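Local coordinates for protein angel homolog 2 (PDB 6RW0) that acts as a 2',3'-cyclic phosphatase of the CCR4 deadenylase family and probably binds the 3' untranslated regions of messenger RNAs, at residues Phe52-Tyr57 with Ala98-Leu103; Leu122-Glu127 with Cys142-Lys147. One frame throughout, in Å; residues are numbered along the deposited sequence.

Contact 1: Phe52-Tyr57 with Ala98-Leu103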
loop_
_atom_site.group_PDB
_atom_site.type_symbol
_atom_site.label_atom_id
_atom_site.label_comp_id
_atom_site.label_asym_id
_atom_site.label_seq_id
_atom_site.Cartn_x
_atom_site.Cartn_y
_atom_site.Cartn_z
ATOM N N PHE A 52 -7.504 15.409 8.107
ATOM C CA PHE A 52 -8.137 14.143 7.699
ATOM C C PHE A 52 -7.202 13.008 8.068
ATOM O O PHE A 52 -6.017 13.180 8.084
ATOM C CB PHE A 52 -8.474 14.136 6.206
ATOM C CG PHE A 52 -7.282 14.164 5.295
ATOM C CD1 PHE A 52 -6.582 15.328 5.065
ATOM C CD2 PHE A 52 -6.848 13.007 4.685
ATOM C CE1 PHE A 52 -5.485 15.340 4.230
ATOM C CE2 PHE A 52 -5.750 13.023 3.850
ATOM C CZ PHE A 52 -5.073 14.187 3.622
ATOM N N SER A 53 -7.803 11.871 8.336
ATOM C CA SER A 53 -7.081 10.660 8.680
ATOM C C SER A 53 -7.199 9.612 7.581
ATOM O O SER A 53 -8.179 9.580 6.824
ATOM C CB SER A 53 -7.595 10.078 10.000
ATOM O OG SER A 53 -8.989 9.819 9.925
ATOM N N VAL A 54 -6.173 8.764 7.502
ATOM C CA VAL A 54 -6.042 7.729 6.484
ATOM C C VAL A 54 -5.622 6.432 7.154
ATOM O O VAL A 54 -4.638 6.407 7.905
ATOM C CB VAL A 54 -4.992 8.095 5.415
ATOM C CG1 VAL A 54 -4.876 6.967 4.369
ATOM C CG2 VAL A 54 -5.307 9.405 4.748
ATOM N N MET A 55 -6.334 5.374 6.829
ATOM C CA MET A 55 -6.022 4.018 7.304
ATOM C C MET A 55 -5.628 3.157 6.099
ATOM O O MET A 55 -6.350 3.211 5.122
ATOM C CB MET A 55 -7.233 3.387 7.976
ATOM C CG MET A 55 -6.990 1.946 8.333
ATOM S SD MET A 55 -8.431 1.176 9.080
ATOM C CE MET A 55 -8.208 1.703 10.768
ATOM N N SER A 56 -4.513 2.436 6.161
ATOM C CA SER A 56 -4.082 1.475 5.119
ATOM C C SER A 56 -4.129 0.097 5.774
ATOM O O SER A 56 -3.499 -0.054 6.792
ATOM C CB SER A 56 -2.726 1.788 4.575
ATOM O OG SER A 56 -2.422 0.918 3.510
ATOM N N TYR A 57 -4.872 -0.850 5.230
ATOM C CA TYR A 57 -5.033 -2.155 5.895
ATOM C C TYR A 57 -5.148 -3.279 4.864
ATOM O O TYR A 57 -6.099 -3.264 4.115
ATOM C CB TYR A 57 -6.294 -2.099 6.760
ATOM C CG TYR A 57 -6.451 -3.158 7.823
ATOM C CD1 TYR A 57 -5.446 -4.058 8.106
ATOM C CD2 TYR A 57 -7.598 -3.200 8.576
ATOM C CE1 TYR A 57 -5.598 -5.002 9.105
ATOM C CE2 TYR A 57 -7.764 -4.132 9.579
ATOM C CZ TYR A 57 -6.765 -5.043 9.835
ATOM O OH TYR A 57 -6.914 -5.969 10.819
ATOM N N ALA A 98 -11.636 6.297 10.519
ATOM C CA ALA A 98 -10.764 7.067 9.641
ATOM C C ALA A 98 -11.552 7.710 8.501
ATOM O O ALA A 98 -12.536 7.160 8.007
ATOM C CB ALA A 98 -9.683 6.176 9.041
ATOM N N ASP A 99 -11.071 8.867 8.041
ATOM C CA ASP A 99 -11.760 9.564 6.957
ATOM C C ASP A 99 -11.573 8.880 5.609
ATOM O O ASP A 99 -12.455 8.971 4.741
ATOM C CB ASP A 99 -11.255 10.998 6.862
ATOM C CG ASP A 99 -11.567 11.799 8.092
ATOM O OD1 ASP A 99 -12.709 11.709 8.588
ATOM O OD2 ASP A 99 -10.673 12.515 8.577
ATOM N N VAL A 100 -10.429 8.232 5.400
ATOM C CA VAL A 100 -10.092 7.554 4.153
ATOM C C VAL A 100 -9.595 6.168 4.518
ATOM O O VAL A 100 -8.765 6.030 5.428
ATOM C CB VAL A 100 -8.988 8.302 3.380
ATOM C CG1 VAL A 100 -8.622 7.558 2.099
ATOM C CG2 VAL A 100 -9.413 9.716 3.046
ATOM N N LEU A 101 -10.097 5.147 3.817
ATOM C CA LEU A 101 -9.632 3.778 3.978
ATOM C C LEU A 101 -9.013 3.297 2.678
ATOM O O LEU A 101 -9.631 3.394 1.611
ATOM C CB LEU A 101 -10.764 2.805 4.298
ATOM C CG LEU A 101 -11.704 3.206 5.412
ATOM C CD1 LEU A 101 -12.818 2.151 5.442
ATOM C CD2 LEU A 101 -10.999 3.316 6.729
ATOM N N CYS A 102 -7.801 2.777 2.768
ATOM C CA CYS A 102 -7.121 2.134 1.652
ATOM C C CYS A 102 -6.955 0.684 2.066
ATOM O O CYS A 102 -6.141 0.379 2.941
ATOM C CB CYS A 102 -5.773 2.784 1.380
ATOM S SG CYS A 102 -5.987 4.401 0.566
ATOM N N LEU A 103 -7.744 -0.199 1.464
ATOM C CA LEU A 103 -7.757 -1.602 1.836
ATOM C C LEU A 103 -7.152 -2.450 0.730
ATOM O O LEU A 103 -7.312 -2.161 -0.459
ATOM C CB LEU A 103 -9.191 -2.062 2.120
ATOM C CG LEU A 103 -10.004 -1.220 3.117
ATOM C CD1 LEU A 103 -11.428 -1.738 3.235
ATOM C CD2 LEU A 103 -9.313 -1.196 4.468
#
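The carboxylate of D99 reaches across to the start of 52-57, where its OD2 accepts the N-H of S53 at 3.0 Å on the anti side, the donor standing 25° out of the carboxylate plane. The same OD2 sits 3.1 Å from F52 CA. V100 CG2 comes at the F52 ring obliquely, 4.5 Å from CD2. At the far end the Y57 ring leads away, leaving its CB against L103 CD2 at 3.9 Å; its OH bonds to E92, and the side chain lies about 11 Å from a bound magnesium ion. The exchange between S53 and D99 is mutual: with OG between the backbone N and the carbonyl carbon (chi1 57°), S53 OG accepts D99 N at 3.0 Å. An alanine in place of D99 would probably leave S53 N without this acceptor and the entry of 100-103 into the sheet less firmly tied to S53. Beyond it, parallel backbone bonds alternate from S53 O through V100, M55 and C102 to Y57 N. On the face of M55 and L101, M55 CB packs on A98 CB at 3.9 Å, and its SD lies 4.1 Å from L101 CD2. V54 and V100 lie side by side on the other face. The chemistry thus changes along the strands: a reciprocal polar exchange of side-chain oxygens and backbone N-H groups where the pairing begins, then regular sheet bonding between two largely apolar faces.

Contact 2: Leu122-Glu127 with Cys142-Lys147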
loop_
_atom_site.group_PDB
_atom_site.type_symbol
_atom_site.label_atom_id
_atom_site.label_comp_id
_atom_site.label_asym_id
_atom_site.label_seq_id
_atom_site.Cartn_x
_atom_site.Cartn_y
_atom_site.Cartn_z
ATOM N N LEU A 122 -21.564 2.998 7.517
ATOM C CA LEU A 122 -20.748 3.852 8.370
ATOM C C LEU A 122 -20.480 5.223 7.755
ATOM O O LEU A 122 -19.798 6.046 8.380
ATOM C CB LEU A 122 -19.406 3.173 8.673
ATOM C CG LEU A 122 -19.423 1.869 9.470
ATOM C CD1 LEU A 122 -18.029 1.278 9.614
ATOM C CD2 LEU A 122 -20.062 2.114 10.842
ATOM N N GLY A 123 -20.981 5.520 6.559
ATOM C CA GLY A 123 -20.826 6.840 5.942
ATOM C C GLY A 123 -19.732 6.885 4.898
ATOM O O GLY A 123 -19.379 7.961 4.523
ATOM N N TYR A 124 -19.238 5.745 4.442
ATOM C CA TYR A 124 -18.169 5.736 3.430
ATOM C C TYR A 124 -18.731 5.546 2.028
ATOM O O TYR A 124 -19.656 4.805 1.871
ATOM C CB TYR A 124 -17.213 4.564 3.627
ATOM C CG TYR A 124 -16.334 4.675 4.839
ATOM C CD1 TYR A 124 -15.206 5.458 4.831
ATOM C CD2 TYR A 124 -16.662 4.016 6.001
ATOM C CE1 TYR A 124 -14.415 5.584 5.949
ATOM C CE2 TYR A 124 -15.882 4.128 7.132
ATOM C CZ TYR A 124 -14.750 4.908 7.101
ATOM O OH TYR A 124 -13.977 5.035 8.201
ATOM N N HIS A 125 -18.166 6.241 1.062
ATOM C CA HIS A 125 -18.359 5.932 -0.362
ATOM C C HIS A 125 -17.199 4.992 -0.712
ATOM O O HIS A 125 -16.109 5.358 -0.429
ATOM C CB HIS A 125 -18.293 7.182 -1.201
ATOM C CG HIS A 125 -18.393 6.814 -2.623
ATOM N ND1 HIS A 125 -19.554 6.397 -3.155
ATOM C CD2 HIS A 125 -17.471 6.635 -3.567
ATOM C CE1 HIS A 125 -19.367 6.051 -4.385
ATOM N NE2 HIS A 125 -18.137 6.233 -4.646
ATOM N N CYS A 126 -17.443 3.867 -1.356
ATOM C CA CYS A 126 -16.430 2.850 -1.619
ATOM C C CYS A 126 -16.203 2.661 -3.113
ATOM O O CYS A 126 -17.159 2.552 -3.885
ATOM C CB CYS A 126 -16.879 1.502 -1.047
ATOM S SG CYS A 126 -17.157 1.521 0.734
ATOM N N GLU A 127 -14.928 2.579 -3.506
ATOM C CA GLU A 127 -14.540 2.266 -4.880
ATOM C C GLU A 127 -13.571 1.093 -4.885
ATOM O O GLU A 127 -12.601 1.079 -4.118
ATOM C CB GLU A 127 -13.891 3.477 -5.563
ATOM C CG GLU A 127 -14.843 4.639 -5.826
ATOM C CD GLU A 127 -15.864 4.367 -6.928
ATOM O OE1 GLU A 127 -15.708 3.385 -7.697
ATOM O OE2 GLU A 127 -16.830 5.156 -7.023
ATOM N N CYS A 142 -11.974 3.977 0.111
ATOM C CA CYS A 142 -13.250 4.410 0.649
ATOM C C CYS A 142 -13.027 5.727 1.371
ATOM O O CYS A 142 -11.955 5.967 1.927
ATOM C CB CYS A 142 -13.781 3.371 1.640
ATOM S SG CYS A 142 -13.705 1.649 1.051
ATOM N N PHE A 143 -14.010 6.602 1.369
ATOM C CA PHE A 143 -13.835 7.914 2.027
ATOM C C PHE A 143 -15.177 8.377 2.592
ATOM O O PHE A 143 -16.189 8.006 2.077
ATOM C CB PHE A 143 -13.230 8.920 1.046
ATOM C CG PHE A 143 -14.136 9.227 -0.106
ATOM C CD1 PHE A 143 -14.023 8.562 -1.306
ATOM C CD2 PHE A 143 -15.156 10.132 0.059
ATOM C CE1 PHE A 143 -14.892 8.849 -2.336
ATOM C CE2 PHE A 143 -16.023 10.413 -0.968
ATOM C CZ PHE A 143 -15.879 9.778 -2.159
ATOM N N LYS A 144 -15.138 9.106 3.695
ATOM C CA LYS A 144 -16.387 9.595 4.315
ATOM C C LYS A 144 -16.999 10.609 3.357
ATOM O O LYS A 144 -16.334 11.556 3.040
ATOM C CB LYS A 144 -16.089 10.237 5.670
ATOM C CG LYS A 144 -15.690 9.253 6.751
ATOM C CD LYS A 144 -16.758 8.263 7.077
ATOM C CE LYS A 144 -16.543 7.582 8.409
ATOM N NZ LYS A 144 -16.735 8.533 9.521
ATOM N N HIS A 145 -18.271 10.478 3.000
ATOM C CA HIS A 145 -18.890 11.461 2.071
ATOM C C HIS A 145 -19.096 12.814 2.762
ATOM O O HIS A 145 -19.193 13.766 2.060
ATOM C CB HIS A 145 -20.072 10.880 1.299
ATOM C CG HIS A 145 -20.992 10.060 2.094
ATOM N ND1 HIS A 145 -21.765 10.604 3.074
ATOM C CD2 HIS A 145 -21.301 8.757 2.021
ATOM C CE1 HIS A 145 -22.502 9.658 3.604
ATOM N NE2 HIS A 145 -22.226 8.520 2.980
ATOM N N SER A 146 -19.129 12.876 4.089
ATOM C CA SER A 146 -19.165 14.130 4.869
ATOM C C SER A 146 -17.859 14.917 4.704
ATOM O O SER A 146 -17.893 16.096 4.936
ATOM C CB SER A 146 -19.457 13.854 6.317
ATOM O OG SER A 146 -18.354 13.273 6.976
ATOM N N LYS A 147 -16.728 14.271 4.420
ATOM C CA LYS A 147 -15.411 14.939 4.338
ATOM C C LYS A 147 -14.963 15.245 2.908
ATOM O O LYS A 147 -14.197 16.152 2.761
ATOM C CB LYS A 147 -14.346 14.058 4.991
ATOM C CG LYS A 147 -14.426 13.952 6.501
ATOM C CD LYS A 147 -14.016 15.206 7.228
ATOM C CE LYS A 147 -12.531 15.479 7.232
ATOM N NZ LYS A 147 -12.188 16.599 8.142
HETATM O O HOH W 1 -19.850 10.430 5.839
HETATM O O HOH W 2 -22.707 5.745 2.740
#
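Y124 and K144 make the close-packed end of this pairing, with K144 CE over one face of the Y124 ring, toward its rim and 3.5 Å from CZ, a CH-pi contact. The bend at chi2 (-62°) sets K144 CD beside Y124 CE1; NZ goes on to a salt bridge with D97, while Y124 OH bonds to A98 O. C126 and C142 also pack closely, SG to SG at 3.5 Å, a contact too long for a disulfide. On the opposite face of the strands H125 CB lies over the F143 ring, 3.7 Å from CZ, and the two rings are inclined at 48°. H125 NE2 donates to E127 OE2 at 2.9 Å, nearly in the imidazole plane, which helps to hold the ring's rotation. Around H145 the contact is looser and wetter. G123 O accepts H145 N at 3.1 Å and a hydrogen from water 1 at 2.8 Å, and it also lies over one face of the H145 ring; water 2 meets NE2 at the ring's edge, 2.8 Å away. G123, in a Schellman motif, ends the helix 108-121 and leads into the strand. The backbone bonds of the H125-F143 pair belong to a beta hairpin, 124-130 with 137-144, at the margin of a sheet of the DNase I-like fold.

In the fold
Both contacts belong to one mixed sheet, in which strand 100-107 pairs with 49-58 on one side and with 137-144 on the other. Contact 1 is the inner pairing, parallel and almost wholly buried, with strands 189-195 and 231-236 of the second sheet packed against its V54 and C102 face. Contact 2 is the antiparallel outer pairing, farther from the centre of the chain, and there waters and charged side chains take a larger share. The two meet directly: L101 N bonds to C142 O at 2.8 Å, and L101 CG packs on Y124 CE1. Strand 100-107 therefore carries the bonding from core to edge.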